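Long-range contact in endonuclease and methylase LlaGI (Lactococcus lactis, PDB 5FFJ), which recognises specific DNA sequences as a Type ISP restriction-modification enzyme, probably methylating adenine, with a helicase-like ATPase and, when full-length, a nuclease: residues R1211-E1219 against T1228-F1237. Residues are numbered along the deposited sequence; the frame is centred on the assembly and turned at random.
Sequences RNLPRFTYE and TDNIVSDDEF. With nucleotides of chain B.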
ATOM      1  N   ARG A1211     -22.046  17.056  14.608  1.00 53.09           N
ATOM      2  CA  ARG A1211     -22.882  18.239  14.492  1.00 43.35           C
ATOM      3  C   ARG A1211     -22.845  18.978  15.823  1.00 46.87           C
ATOM      4  O   ARG A1211     -22.680  18.353  16.875  1.00 44.03           O
ATOM      5  CB  ARG A1211     -24.321  17.857  14.124  1.00 46.40           C
ATOM      6  CG  ARG A1211     -24.449  16.645  13.196  1.00 70.70           C
ATOM      7  CD  ARG A1211     -23.880  16.949  11.810  1.00 37.60           C
ATOM      8  NE  ARG A1211     -23.561  15.729  11.063  1.00 48.20           N
ATOM      9  CZ  ARG A1211     -23.851  15.510   9.783  1.00 37.10           C
ATOM     10  NH1 ARG A1211     -24.486  16.423   9.058  1.00 54.33           N
ATOM     11  NH2 ARG A1211     -23.503  14.358   9.222  1.00 66.68           N
ATOM     12  N   ASN A1212     -22.978  20.299  15.784  1.00 32.67           N
ATOM     13  CA  ASN A1212     -23.089  21.081  17.009  1.00 41.44           C
ATOM     14  C   ASN A1212     -24.250  22.057  16.924  1.00 38.60           C
ATOM     15  O   ASN A1212     -24.651  22.478  15.836  1.00 39.29           O
ATOM     16  CB  ASN A1212     -21.786  21.829  17.312  1.00 46.90           C
ATOM     17  CG  ASN A1212     -21.387  22.784  16.212  1.00 37.70           C
ATOM     18  OD1 ASN A1212     -21.848  23.925  16.170  1.00 39.66           O
ATOM     19  ND2 ASN A1212     -20.515  22.328  15.318  1.00 36.47           N
ATOM     20  N   LEU A1213     -24.786  22.401  18.088  1.00 36.34           N
ATOM     21  CA  LEU A1213     -25.984  23.217  18.189  1.00 40.87           C
ATOM     22  C   LEU A1213     -25.692  24.478  18.994  1.00 50.70           C
ATOM     23  O   LEU A1213     -25.814  24.472  20.219  1.00 59.95           O
ATOM     24  CB  LEU A1213     -27.108  22.405  18.831  1.00 52.10           C
ATOM     25  CG  LEU A1213     -27.475  21.162  18.015  1.00 44.85           C
ATOM     26  CD1 LEU A1213     -28.078  20.088  18.890  1.00 42.80           C
ATOM     27  CD2 LEU A1213     -28.428  21.536  16.890  1.00 54.76           C
ATOM     28  N   PRO A1214     -25.300  25.564  18.308  1.00 38.76           N
ATOM     29  CA  PRO A1214     -24.839  26.769  19.006  1.00 45.32           C
ATOM     30  C   PRO A1214     -25.932  27.466  19.803  1.00 43.74           C
ATOM     31  O   PRO A1214     -27.107  27.413  19.439  1.00 35.42           O
ATOM     32  CB  PRO A1214     -24.347  27.664  17.866  1.00 43.32           C
ATOM     33  CG  PRO A1214     -25.130  27.233  16.688  1.00 45.92           C
ATOM     34  CD  PRO A1214     -25.328  25.756  16.848  1.00 36.81           C
ATOM     35  N   ARG A1215     -25.530  28.114  20.891  1.00 44.19           N
ATOM     36  CA  ARG A1215     -26.447  28.886  21.716  1.00 44.50           C
ATOM     37  C   ARG A1215     -26.659  30.260  21.097  1.00 45.43           C
ATOM     38  O   ARG A1215     -27.733  30.849  21.220  1.00 41.59           O
ATOM     39  CB  ARG A1215     -25.901  29.015  23.141  1.00 49.05           C
ATOM     40  CG  ARG A1215     -26.722  29.900  24.069  1.00 47.13           C
ATOM     41  CD  ARG A1215     -28.114  29.337  24.306  1.00 46.37           C
ATOM     42  NE  ARG A1215     -28.885  30.164  25.232  1.00 43.34           N
ATOM     43  CZ  ARG A1215     -29.563  31.255  24.884  1.00 54.19           C
ATOM     44  NH1 ARG A1215     -29.575  31.671  23.624  1.00 42.21           N
ATOM     45  NH2 ARG A1215     -30.235  31.937  25.802  1.00 66.88           N
ATOM     46  N   PHE A1216     -25.623  30.754  20.424  1.00 50.01           N
ATOM     47  CA  PHE A1216     -25.651  32.079  19.818  1.00 46.69           C
ATOM     48  C   PHE A1216     -25.155  32.051  18.377  1.00 47.80           C
ATOM     49  O   PHE A1216     -24.388  31.169  17.989  1.00 44.54           O
ATOM     50  CB  PHE A1216     -24.786  33.053  20.624  1.00 45.58           C
ATOM     51  CG  PHE A1216     -25.249  33.260  22.038  1.00 45.03           C
ATOM     52  CD1 PHE A1216     -26.579  33.506  22.322  1.00 49.28           C
ATOM     53  CD2 PHE A1216     -24.342  33.218  23.084  1.00 49.52           C
ATOM     54  CE1 PHE A1216     -26.998  33.701  23.625  1.00 53.28           C
ATOM     55  CE2 PHE A1216     -24.755  33.410  24.385  1.00 45.95           C
ATOM     56  CZ  PHE A1216     -26.084  33.653  24.656  1.00 41.20           C
ATOM     57  N   THR A1217     -25.606  33.025  17.593  1.00 46.81           N
ATOM     58  CA  THR A1217     -25.038  33.293  16.277  1.00 45.86           C
ATOM     59  C   THR A1217     -24.684  34.771  16.195  1.00 47.94           C
ATOM     60  O   THR A1217     -25.380  35.610  16.766  1.00 52.66           O
ATOM     61  CB  THR A1217     -26.004  32.923  15.145  1.00 41.49           C
ATOM     62  OG1 THR A1217     -27.300  33.470  15.419  1.00 62.73           O
ATOM     63  CG2 THR A1217     -26.110  31.415  15.013  1.00 34.29           C
ATOM     64  N   TYR A1218     -23.601  35.085  15.486  1.00 52.12           N
ATOM     65  CA  TYR A1218     -23.080  36.449  15.438  1.00 49.05           C
ATOM     66  C   TYR A1218     -23.163  37.059  14.042  1.00 61.18           C
ATOM     67  O   TYR A1218     -23.340  36.352  13.049  1.00 46.36           O
ATOM     68  CB  TYR A1218     -21.630  36.478  15.925  1.00 54.77           C
ATOM     69  CG  TYR A1218     -21.484  36.252  17.411  1.00 50.18           C
ATOM     70  CD1 TYR A1218     -21.542  37.315  18.299  1.00 49.20           C
ATOM     71  CD2 TYR A1218     -21.290  34.976  17.924  1.00 53.91           C
ATOM     72  CE1 TYR A1218     -21.410  37.118  19.655  1.00 47.30           C
ATOM     73  CE2 TYR A1218     -21.158  34.769  19.284  1.00 49.59           C
ATOM     74  CZ  TYR A1218     -21.220  35.844  20.144  1.00 53.97           C
ATOM     75  OH  TYR A1218     -21.089  35.649  21.499  1.00 54.14           O
ATOM     76  N   GLU A1219     -23.021  38.380  13.985  1.00 73.07           N
ATOM     77  CA  GLU A1219     -23.122  39.122  12.737  1.00 76.21           C
ATOM     78  C   GLU A1219     -22.149  40.295  12.702  1.00 70.76           C
ATOM     79  O   GLU A1219     -21.956  40.986  13.703  1.00 77.72           O
ATOM     80  CB  GLU A1219     -24.549  39.631  12.541  1.00 68.99           C
ATOM     81  CG  GLU A1219     -25.364  38.839  11.531  1.00 72.42           C
ATOM     82  CD  GLU A1219     -26.810  39.295  11.465  1.00 92.45           C
ATOM     83  OE1 GLU A1219     -27.236  40.069  12.348  1.00 95.18           O
ATOM     84  OE2 GLU A1219     -27.520  38.881  10.525  1.00103.27           O
ATOM     85  N   THR A1228     -27.120  37.070  18.556  1.00 40.65           N
ATOM     86  CA  THR A1228     -28.473  36.611  18.277  1.00 49.33           C
ATOM     87  C   THR A1228     -28.745  35.295  18.988  1.00 49.44           C
ATOM     88  O   THR A1228     -27.922  34.380  18.955  1.00 51.41           O
ATOM     89  CB  THR A1228     -28.708  36.419  16.766  1.00 49.02           C
ATOM     90  OG1 THR A1228     -28.272  37.583  16.054  1.00 58.20           O
ATOM     91  CG2 THR A1228     -30.179  36.175  16.481  1.00 36.78           C
ATOM     92  N   ASP A1229     -29.903  35.205  19.634  1.00 45.81           N
ATOM     93  CA  ASP A1229     -30.324  33.965  20.271  1.00 43.98           C
ATOM     94  C   ASP A1229     -30.687  32.925  19.217  1.00 41.97           C
ATOM     95  O   ASP A1229     -31.623  33.123  18.444  1.00 48.45           O
ATOM     96  CB  ASP A1229     -31.518  34.210  21.197  1.00 45.01           C
ATOM     97  CG  ASP A1229     -31.142  34.974  22.452  1.00 57.30           C
ATOM     98  OD1 ASP A1229     -29.936  35.061  22.767  1.00 61.61           O
ATOM     99  OD2 ASP A1229     -32.059  35.481  23.133  1.00 63.43           O
ATOM    100  N   ASN A1230     -29.939  31.825  19.186  1.00 41.24           N
ATOM    101  CA  ASN A1230     -30.229  30.731  18.265  1.00 39.83           C
ATOM    102  C   ASN A1230     -31.281  29.786  18.844  1.00 38.45           C
ATOM    103  O   ASN A1230     -31.690  28.826  18.193  1.00 44.34           O
ATOM    104  CB  ASN A1230     -28.955  29.950  17.931  1.00 37.68           C
ATOM    105  CG  ASN A1230     -29.150  28.982  16.774  1.00 43.59           C
ATOM    106  OD1 ASN A1230     -29.723  29.334  15.743  1.00 48.23           O
ATOM    107  ND2 ASN A1230     -28.681  27.750  16.948  1.00 51.39           N
ATOM    108  N   ILE A1231     -31.713  30.068  20.069  1.00 38.40           N
ATOM    109  CA  ILE A1231     -32.711  29.252  20.749  1.00 41.02           C
ATOM    110  C   ILE A1231     -33.456  30.140  21.742  1.00 52.68           C
ATOM    111  O   ILE A1231     -32.915  31.147  22.193  1.00 56.04           O
ATOM    112  CB  ILE A1231     -32.062  28.044  21.465  1.00 46.85           C
ATOM    113  CG1 ILE A1231     -33.129  27.145  22.100  1.00 47.03           C
ATOM    114  CG2 ILE A1231     -31.066  28.517  22.514  1.00 54.84           C
ATOM    115  CD1 ILE A1231     -32.588  25.816  22.587  1.00 48.92           C
ATOM    116  N   VAL A1232     -34.691  29.773  22.070  1.00 55.88           N
ATOM    117  CA  VAL A1232     -35.544  30.604  22.920  1.00 50.54           C
ATOM    118  C   VAL A1232     -34.856  31.041  24.210  1.00 49.05           C
ATOM    119  O   VAL A1232     -34.625  32.232  24.422  1.00 66.54           O
ATOM    120  CB  VAL A1232     -36.844  29.869  23.297  1.00 53.71           C
ATOM    121  CG1 VAL A1232     -37.697  30.734  24.221  1.00 59.03           C
ATOM    122  CG2 VAL A1232     -37.630  29.499  22.048  1.00 80.90           C
ATOM    123  N   SER A1233     -34.536  30.075  25.067  1.00 56.53           N
ATOM    124  CA  SER A1233     -34.029  30.364  26.405  1.00 56.11           C
ATOM    125  C   SER A1233     -32.918  29.409  26.839  1.00 57.31           C
ATOM    126  O   SER A1233     -32.713  28.358  26.229  1.00 62.52           O
ATOM    127  CB  SER A1233     -35.176  30.295  27.413  1.00 57.45           C
ATOM    128  OG  SER A1233     -35.803  29.024  27.369  1.00 52.85           O
ATOM    129  N   ASP A1234     -32.207  29.786  27.897  1.00 57.14           N
ATOM    130  CA  ASP A1234     -31.236  28.899  28.528  1.00 53.99           C
ATOM    131  C   ASP A1234     -31.923  27.624  29.004  1.00 53.62           C
ATOM    132  O   ASP A1234     -31.378  26.530  28.875  1.00 47.96           O
ATOM    133  CB  ASP A1234     -30.548  29.589  29.710  1.00 61.24           C
ATOM    134  CG  ASP A1234     -29.505  30.599  29.276  1.00 54.38           C
ATOM    135  OD1 ASP A1234     -29.620  31.136  28.155  1.00 58.19           O
ATOM    136  OD2 ASP A1234     -28.569  30.858  30.061  1.00 66.21           O
ATOM    137  N   ASP A1235     -33.124  27.778  29.557  1.00 58.87           N
ATOM    138  CA  ASP A1235     -33.881  26.646  30.076  1.00 57.20           C
ATOM    139  C   ASP A1235     -34.143  25.614  28.986  1.00 52.23           C
ATOM    140  O   ASP A1235     -34.004  24.412  29.214  1.00 58.63           O
ATOM    141  CB  ASP A1235     -35.203  27.118  30.685  1.00 58.75           C
ATOM    142  CG  ASP A1235     -35.028  27.713  32.071  1.00 78.28           C
ATOM    143  OD1 ASP A1235     -33.906  28.161  32.392  1.00 74.37           O
ATOM    144  OD2 ASP A1235     -36.013  27.734  32.839  1.00 76.65           O
ATOM    145  N   GLU A1236     -34.514  26.084  27.800  1.00 58.20           N
ATOM    146  CA  GLU A1236     -34.754  25.191  26.673  1.00 61.71           C
ATOM    147  C   GLU A1236     -33.444  24.565  26.210  1.00 49.08           C
ATOM    148  O   GLU A1236     -33.394  23.388  25.864  1.00 47.54           O
ATOM    149  CB  GLU A1236     -35.414  25.941  25.516  1.00 54.44           C
ATOM    150  CG  GLU A1236     -35.881  25.042  24.378  1.00 48.89           C
ATOM    151  CD  GLU A1236     -36.969  24.073  24.805  1.00 75.51           C
ATOM    152  OE1 GLU A1236     -37.631  24.332  25.833  1.00 78.97           O
ATOM    153  OE2 GLU A1236     -37.160  23.049  24.113  1.00 62.15           O
ATOM    154  N   PHE A1237     -32.387  25.370  26.206  1.00 45.23           N
ATOM    155  CA  PHE A1237     -31.063  24.910  25.803  1.00 52.98           C
ATOM    156  C   PHE A1237     -30.588  23.754  26.676  1.00 53.24           C
ATOM    157  O   PHE A1237     -30.192  22.704  26.170  1.00 47.83           O
ATOM    158  CB  PHE A1237     -30.062  26.066  25.872  1.00 49.79           C
ATOM    159  CG  PHE A1237     -28.705  25.731  25.326  1.00 38.46           C
ATOM    160  CD1 PHE A1237     -28.474  25.740  23.962  1.00 46.84           C
ATOM    161  CD2 PHE A1237     -27.656  25.418  26.176  1.00 40.45           C
ATOM    162  CE1 PHE A1237     -27.226  25.439  23.454  1.00 55.25           C
ATOM    163  CE2 PHE A1237     -26.405  25.116  25.673  1.00 43.97           C
ATOM    164  CZ  PHE A1237     -26.189  25.130  24.311  1.00 43.88           C
TER
ATOM    165  P    DT B   8     -24.888  12.732   5.303  1.00 41.03           P
ATOM    166  OP1  DT B   8     -26.175  12.218   4.784  1.00 47.77           O
ATOM    167  OP2  DT B   8     -24.815  13.219   6.699  1.00 62.41           O
ATOM    168  O5'  DT B   8     -23.765  11.605   5.124  1.00 52.95           O
ATOM    169  C5'  DT B   8     -23.330  11.224   3.812  1.00 43.63           C
ATOM    170  C4'  DT B   8     -22.116  10.310   3.878  1.00 45.15           C
ATOM    171  O4'  DT B   8     -20.896  11.104   3.715  1.00 49.64           O
ATOM    172  C3'  DT B   8     -21.931   9.574   5.200  1.00 49.99           C
ATOM    173  O3'  DT B   8     -21.287   8.317   4.998  1.00 51.52           O
ATOM    174  C2'  DT B   8     -21.056  10.551   5.966  1.00 41.77           C
ATOM    175  C1'  DT B   8     -20.085  10.959   4.872  1.00 38.80           C
ATOM    176  N1   DT B   8     -19.320  12.244   5.118  1.00 38.23           N
ATOM    177  C2   DT B   8     -18.119  12.441   4.469  1.00 43.15           C
ATOM    178  O2   DT B   8     -17.634  11.632   3.700  1.00 57.28           O
ATOM    179  N3   DT B   8     -17.504  13.629   4.746  1.00 46.53           N
ATOM    180  C4   DT B   8     -17.946  14.619   5.590  1.00 36.19           C
ATOM    181  O4   DT B   8     -17.308  15.646   5.764  1.00 34.12           O
ATOM    182  C5   DT B   8     -19.206  14.354   6.250  1.00 34.96           C
ATOM    183  C7   DT B   8     -19.798  15.358   7.204  1.00 26.84           C
ATOM    184  C6   DT B   8     -19.825  13.194   5.986  1.00 47.59           C
TER
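R1215 reaches across to D1234 and D1229 in a salt-bridge network, as a long, multi-donor side chain can. Its NH2 meets D1234 OD1 at 2.6 Å, nearly in the guanidinium plane, while NE adds a weak bond to the same oxygen; the carboxylate stands almost upright to that plane, at 88°. On another side NH1 lies 3.5 Å from D1229 OD1. The chain runs out with CG anti to the backbone N (chi1 175°) and bends at chi2, which lays its methylenes between two rings: CD sits over a face of F1237 in a CH-pi contact, and CG rests over the centre of F1216. The CG2 methyl of I1231 also packs against CD.

Backbone pairing supplies the second element. T1217 and T1228, beta-branched residues suited to extended chain, form the antiparallel hydrogen-bonded pair: T1217 N gives a good bond to T1228 O at 3.0 Å, the return bond being weak. Where the strand ends, the backbone N of N1230 donates to R1215 O. Its side-chain amide, one flat group with both donor and acceptor, gives ND2 to P1214 O at 3.0 Å while OD1 is hydrogen-bonded to S1055 OG.

This hairpin of strands 1216-1217 and 1228-1229 continues strand 1210-1214 of the specificity domain's antiparallel sheet; R1211, on that strand, donates from NH2 to OP2 of DT8 of chain B. Beyond the hairpin, S1233 N-caps helix 1234-1243, and F1237 packs from that helix onto I1181 of strand 1180-1184.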